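Local structure of squalene synthase HpnC (Alicyclobacillus acidocaldarius subsp. acidocaldarius, 4HD1) at residues 106-111 and 131-136; 102-107 and 139-144. The protein probably catalyses a prenyl-transfer step of squalene synthesis, as do other enzymes of the squalene/phytoene synthase family. All blocks are in the same frame, centred on the assembly; numbering follows the deposited sequence.

Contact 1. Residues 106-111 and 131-136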
loop_
_atom_site.group_PDB
_atom_site.type_symbol
_atom_site.label_atom_id
_atom_site.label_comp_id
_atom_site.label_asym_id
_atom_site.label_seq_id
_atom_site.Cartn_x
_atom_site.Cartn_y
_atom_site.Cartn_z
ATOM N N PHE A 106 -9.250 0.073 6.871
ATOM C CA PHE A 106 -9.443 1.496 6.593
ATOM C C PHE A 106 -8.817 2.363 7.686
ATOM O O PHE A 106 -8.088 3.314 7.381
ATOM C CB PHE A 106 -10.923 1.826 6.436
ATOM C CG PHE A 106 -11.549 1.221 5.217
ATOM C CD1 PHE A 106 -11.409 1.825 3.973
ATOM C CD2 PHE A 106 -12.286 0.046 5.310
ATOM C CE1 PHE A 106 -11.985 1.265 2.843
ATOM C CE2 PHE A 106 -12.869 -0.514 4.188
ATOM C CZ PHE A 106 -12.719 0.095 2.950
ATOM N N LEU A 107 -9.092 2.018 8.947
ATOM C CA LEU A 107 -8.499 2.704 10.102
ATOM C C LEU A 107 -6.972 2.591 10.133
ATOM O O LEU A 107 -6.300 3.476 10.640
ATOM C CB LEU A 107 -9.076 2.171 11.419
ATOM C CG LEU A 107 -10.559 2.385 11.732
ATOM C CD1 LEU A 107 -10.971 1.533 12.926
ATOM C CD2 LEU A 107 -10.879 3.850 11.987
ATOM N N ARG A 108 -6.430 1.504 9.593
ATOM C CA ARG A 108 -4.978 1.319 9.565
ATOM C C ARG A 108 -4.300 2.186 8.513
ATOM O O ARG A 108 -3.202 2.696 8.736
ATOM C CB ARG A 108 -4.610 -0.151 9.396
ATOM C CG ARG A 108 -4.769 -0.909 10.693
ATOM C CD ARG A 108 -4.337 -2.353 10.580
ATOM N NE ARG A 108 -4.211 -2.939 11.911
ATOM C CZ ARG A 108 -3.944 -4.219 12.150
ATOM N NH1 ARG A 108 -3.773 -5.071 11.147
ATOM N NH2 ARG A 108 -3.852 -4.650 13.399
ATOM N N LEU A 109 -4.967 2.363 7.380
ATOM C CA LEU A 109 -4.465 3.239 6.328
ATOM C C LEU A 109 -4.425 4.688 6.788
ATOM O O LEU A 109 -3.519 5.434 6.409
ATOM C CB LEU A 109 -5.316 3.107 5.068
ATOM C CG LEU A 109 -5.040 1.825 4.294
ATOM C CD1 LEU A 109 -6.202 1.516 3.363
ATOM C CD2 LEU A 109 -3.714 1.918 3.541
ATOM N N ILE A 110 -5.419 5.065 7.597
ATOM C CA ILE A 110 -5.487 6.388 8.225
ATOM C C ILE A 110 -4.338 6.540 9.220
ATOM O O ILE A 110 -3.643 7.554 9.223
ATOM C CB ILE A 110 -6.860 6.626 8.909
ATOM C CG1 ILE A 110 -7.937 6.877 7.846
ATOM C CG2 ILE A 110 -6.798 7.790 9.898
ATOM C CD1 ILE A 110 -9.353 6.914 8.379
ATOM N N GLU A 111 -4.142 5.510 10.041
ATOM C CA GLU A 111 -3.057 5.460 11.018
ATOM C C GLU A 111 -1.673 5.480 10.360
ATOM O O GLU A 111 -0.740 6.037 10.926
ATOM C CB GLU A 111 -3.223 4.236 11.933
ATOM C CG GLU A 111 -2.109 4.002 12.953
ATOM C CD GLU A 111 -2.114 4.988 14.113
ATOM O OE1 GLU A 111 -3.003 5.870 14.169
ATOM O OE2 GLU A 111 -1.214 4.877 14.977
ATOM N N TYR A 131 5.486 -0.717 10.408
ATOM C CA TYR A 131 4.948 0.355 9.573
ATOM C C TYR A 131 4.169 -0.221 8.389
ATOM O O TYR A 131 3.058 0.231 8.092
ATOM C CB TYR A 131 6.065 1.289 9.089
ATOM C CG TYR A 131 5.618 2.327 8.074
ATOM C CD1 TYR A 131 4.594 3.230 8.370
ATOM C CD2 TYR A 131 6.231 2.411 6.822
ATOM C CE1 TYR A 131 4.183 4.176 7.442
ATOM C CE2 TYR A 131 5.833 3.358 5.886
ATOM C CZ TYR A 131 4.809 4.235 6.199
ATOM O OH TYR A 131 4.408 5.180 5.278
ATOM N N CYS A 132 4.751 -1.228 7.735
ATOM C CA CYS A 132 4.117 -1.914 6.604
ATOM C C CYS A 132 2.742 -2.490 6.926
ATOM O O CYS A 132 1.878 -2.545 6.050
ATOM C CB CYS A 132 5.031 -3.008 6.059
ATOM S SG CYS A 132 6.504 -2.348 5.258
ATOM N N ARG A 133 2.540 -2.902 8.179
ATOM C CA ARG A 133 1.236 -3.396 8.636
ATOM C C ARG A 133 0.128 -2.336 8.552
ATOM O O ARG A 133 -1.060 -2.666 8.643
ATOM C CB ARG A 133 1.331 -3.954 10.058
ATOM C CG ARG A 133 2.045 -5.298 10.145
ATOM C CD ARG A 133 2.303 -5.728 11.583
ATOM N NE ARG A 133 1.060 -5.909 12.334
ATOM C CZ ARG A 133 0.564 -5.033 13.205
ATOM N NH1 ARG A 133 1.206 -3.898 13.462
ATOM N NH2 ARG A 133 -0.579 -5.295 13.827
ATOM N N TYR A 134 0.519 -1.073 8.370
ATOM C CA TYR A 134 -0.437 0.034 8.294
ATOM C C TYR A 134 -0.475 0.648 6.907
ATOM O O TYR A 134 -1.537 1.043 6.436
ATOM C CB TYR A 134 -0.137 1.108 9.358
ATOM C CG TYR A 134 -0.302 0.582 10.766
ATOM C CD1 TYR A 134 -1.517 0.710 11.443
ATOM C CD2 TYR A 134 0.745 -0.083 11.408
ATOM C CE1 TYR A 134 -1.679 0.201 12.724
ATOM C CE2 TYR A 134 0.594 -0.593 12.686
ATOM C CZ TYR A 134 -0.615 -0.447 13.339
ATOM O OH TYR A 134 -0.756 -0.952 14.607
ATOM N N SER A 135 0.681 0.719 6.257
ATOM C CA SER A 135 0.788 1.381 4.963
ATOM C C SER A 135 0.540 0.454 3.779
ATOM O O SER A 135 0.066 0.906 2.743
ATOM C CB SER A 135 2.157 2.042 4.816
ATOM O OG SER A 135 3.192 1.126 5.126
ATOM N N ALA A 136 0.859 -0.830 3.921
ATOM C CA ALA A 136 0.850 -1.740 2.772
ATOM C C ALA A 136 -0.177 -2.846 2.904
ATOM O O ALA A 136 -1.046 -2.987 2.036
ATOM C CB ALA A 136 2.237 -2.324 2.540
#
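The Tyr134 ring carries the contact between helices 104-118 and 125-135, with Arg108 O at its edge, in plane. Two aliphatic stems approach Tyr134 CD1 obliquely from opposite sides of the ring plane, CG of Arg108 and CG of Glu111 each at 3.7 Å. Glu111 has its CG anti to the backbone N (chi1 176°), which brings that carbon to the ring; beyond it the side chain runs alongside Tyr134, pointing the same way. Arg115 of helix 104-118 adds a cation-pi contact with the ring. The flat groups of Arg108 and Arg133 are turned 66° apart, and their like-charged NH2 atoms approach to 3.4 Å without a bond. Each guanidinium has its own counter-charge, Glu104 for Arg108 and Asp130 for Arg133, which probably makes this closeness tolerable. Glu111 is likewise drawn off, to Arg114. Leu109 contributes a methyl, its CD2 lying 3.7 Å from the backbone carbonyl O of Tyr134. The axes of the two short segments come within 8.0 Å, with 117° between their N-to-C directions, and no hydrogen bond joins them. The implication is a junction built from the aliphatic parts of polar residues, with charged ends balanced mainly within their own helices.

Contact 2. Residues 102-107 and 139-144; sequences PMEPFL and VGRLVL
In the all-helical fold of this squalene/phytoene synthase family member, the N-terminal part of helix 104-118 packs against helix 137-146 chiefly through Leu142. Both methyls of Leu142 meet Phe106, and one of them also reaches Pro105. Its CD1 lies over one face of the Phe106 ring in a CH-pi contact, 4.1 Å from the centroid and offset toward the rim. Its CD2 meets Phe106 CE2 at 3.5 Å and also touches Pro105, whose CB stands 3.7 Å from that same methyl. Met103 O lies at the edge of the Phe106 ring, in its plane. An alanine in place of Phe106 would probably open a gap beside both methyls of Leu142, leaving that side chain freer to turn. Toward the exposed side, Glu104 OE1 comes near the guanidinium edge of Arg141, but at 4.2 Å from NH1 it is too far for a salt bridge. The stronger partners lie elsewhere, Arg108 for Glu104 and Asp159 for Arg141. Around this pairing, Phe50 meets the Phe106 ring edge-to-face, Leu76 of helix 65-81 and Leu92 and Ile96 of helix 87-99 also touch Phe106, and Val47 of helix 41-56 packs on Leu142.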
loop_
_atom_site.group_PDB
_atom_site.type_symbol
_atom_site.label_atom_id
_atom_site.label_comp_id
_atom_site.label_asym_id
_atom_site.label_seq_id
_atom_site.Cartn_x
_atom_site.Cartn_y
_atom_site.Cartn_z
ATOM N N PRO A 102 -14.395 -5.317 6.464
ATOM C CA PRO A 102 -14.188 -4.918 7.859
ATOM C C PRO A 102 -13.624 -3.498 7.962
ATOM O O PRO A 102 -13.053 -2.991 6.992
ATOM C CB PRO A 102 -13.159 -5.940 8.358
ATOM C CG PRO A 102 -12.381 -6.287 7.139
ATOM C CD PRO A 102 -13.381 -6.290 6.016
HETATM N N MSE A 103 -13.773 -2.876 9.129
HETATM C CA MSE A 103 -13.334 -1.497 9.336
HETATM C C MSE A 103 -11.824 -1.344 9.557
HETATM O O MSE A 103 -11.232 -0.349 9.139
HETATM C CB MSE A 103 -14.081 -0.885 10.511
HETATM C CG MSE A 103 -14.338 0.595 10.371
HETATM SE SE MSE A 103 -14.927 1.338 12.068
HETATM C CE MSE A 103 -16.403 2.433 11.452
ATOM N N GLU A 104 -11.210 -2.331 10.206
ATOM C CA GLU A 104 -9.803 -2.235 10.615
ATOM C C GLU A 104 -8.816 -1.793 9.510
ATOM O O GLU A 104 -7.971 -0.931 9.757
ATOM C CB GLU A 104 -9.329 -3.534 11.290
ATOM C CG GLU A 104 -7.958 -3.418 11.944
ATOM C CD GLU A 104 -7.393 -4.749 12.411
ATOM O OE1 GLU A 104 -7.512 -5.763 11.682
ATOM O OE2 GLU A 104 -6.809 -4.780 13.513
ATOM N N PRO A 105 -8.913 -2.373 8.297
ATOM C CA PRO A 105 -7.940 -1.948 7.282
ATOM C C PRO A 105 -8.034 -0.470 6.912
ATOM O O PRO A 105 -7.004 0.162 6.671
ATOM C CB PRO A 105 -8.283 -2.822 6.074
ATOM C CG PRO A 105 -8.951 -4.021 6.658
ATOM C CD PRO A 105 -9.735 -3.506 7.827
ATOM N N PHE A 106 -9.250 0.073 6.871
ATOM C CA PHE A 106 -9.443 1.496 6.593
ATOM C C PHE A 106 -8.817 2.363 7.686
ATOM O O PHE A 106 -8.088 3.314 7.381
ATOM C CB PHE A 106 -10.923 1.826 6.436
ATOM C CG PHE A 106 -11.549 1.221 5.217
ATOM C CD1 PHE A 106 -11.409 1.825 3.973
ATOM C CD2 PHE A 106 -12.286 0.046 5.310
ATOM C CE1 PHE A 106 -11.985 1.265 2.843
ATOM C CE2 PHE A 106 -12.869 -0.514 4.188
ATOM C CZ PHE A 106 -12.719 0.095 2.950
ATOM N N LEU A 107 -9.092 2.018 8.947
ATOM C CA LEU A 107 -8.499 2.704 10.102
ATOM C C LEU A 107 -6.972 2.591 10.133
ATOM O O LEU A 107 -6.300 3.476 10.640
ATOM C CB LEU A 107 -9.076 2.171 11.419
ATOM C CG LEU A 107 -10.559 2.385 11.732
ATOM C CD1 LEU A 107 -10.971 1.533 12.926
ATOM C CD2 LEU A 107 -10.879 3.850 11.987
ATOM N N VAL A 139 -4.251 -2.670 2.078
ATOM C CA VAL A 139 -4.712 -2.676 0.682
ATOM C C VAL A 139 -5.017 -4.103 0.224
ATOM O O VAL A 139 -6.114 -4.390 -0.299
ATOM C CB VAL A 139 -3.679 -2.041 -0.272
ATOM C CG1 VAL A 139 -4.257 -1.939 -1.678
ATOM C CG2 VAL A 139 -3.263 -0.656 0.224
ATOM N N GLY A 140 -4.038 -4.990 0.434
ATOM C CA GLY A 140 -4.160 -6.406 0.115
ATOM C C GLY A 140 -5.369 -7.042 0.763
ATOM O O GLY A 140 -6.106 -7.785 0.115
ATOM N N ARG A 141 -5.589 -6.733 2.038
ATOM C CA ARG A 141 -6.737 -7.264 2.777
ATOM C C ARG A 141 -8.095 -6.834 2.193
ATOM O O ARG A 141 -9.021 -7.653 2.085
ATOM C CB ARG A 141 -6.623 -6.907 4.261
ATOM C CG ARG A 141 -5.449 -7.615 4.924
ATOM C CD ARG A 141 -5.295 -7.292 6.401
ATOM N NE ARG A 141 -4.326 -8.210 6.992
ATOM C CZ ARG A 141 -4.295 -8.569 8.273
ATOM N NH1 ARG A 141 -5.175 -8.076 9.136
ATOM N NH2 ARG A 141 -3.376 -9.427 8.692
ATOM N N LEU A 142 -8.195 -5.560 1.805
ATOM C CA LEU A 142 -9.395 -5.030 1.158
ATOM C C LEU A 142 -9.623 -5.641 -0.228
ATOM O O LEU A 142 -10.764 -5.922 -0.601
ATOM C CB LEU A 142 -9.346 -3.497 1.077
ATOM C CG LEU A 142 -9.349 -2.752 2.419
ATOM C CD1 LEU A 142 -9.072 -1.270 2.237
ATOM C CD2 LEU A 142 -10.645 -2.979 3.192
ATOM N N VAL A 143 -8.540 -5.848 -0.978
ATOM C CA VAL A 143 -8.614 -6.519 -2.275
ATOM C C VAL A 143 -9.165 -7.949 -2.130
ATOM O O VAL A 143 -10.059 -8.351 -2.887
ATOM C CB VAL A 143 -7.251 -6.486 -3.020
ATOM C CG1 VAL A 143 -7.214 -7.494 -4.169
ATOM C CG2 VAL A 143 -6.965 -5.073 -3.531
ATOM N N LEU A 144 -8.657 -8.699 -1.148
ATOM C CA LEU A 144 -9.198 -10.030 -0.848
ATOM C C LEU A 144 -10.677 -9.920 -0.506
ATOM O O LEU A 144 -11.491 -10.722 -0.971
ATOM C CB LEU A 144 -8.449 -10.699 0.311
ATOM C CG LEU A 144 -7.014 -11.174 0.077
ATOM C CD1 LEU A 144 -6.419 -11.681 1.385
ATOM C CD2 LEU A 144 -6.973 -12.254 -1.000
#

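Overall arrangement
Both contacts draw on helix 104-118 and spend its residues on two successive helices, 125-135 in contact 1 and 137-146 in contact 2, their centres about 9 Å apart. Contact 1 is a surface contact, where charged residues lend their methylenes to a tyrosine. Contact 2 is partly buried and chiefly apolar, with its charged pair at the margin. The two merge where Leu109 CD1 packs 4.2 Å from Leu142 CD1, and Leu109 CD2 touches Val139. On the polar side, Arg108 and Arg141 bring like charges close, while Glu104 of contact 2, one turn before Arg108 on the same helix, supplies its counter-charge. One helix thus changes the chemistry of its packing along its length, mainly apolar near its start and mixed further on.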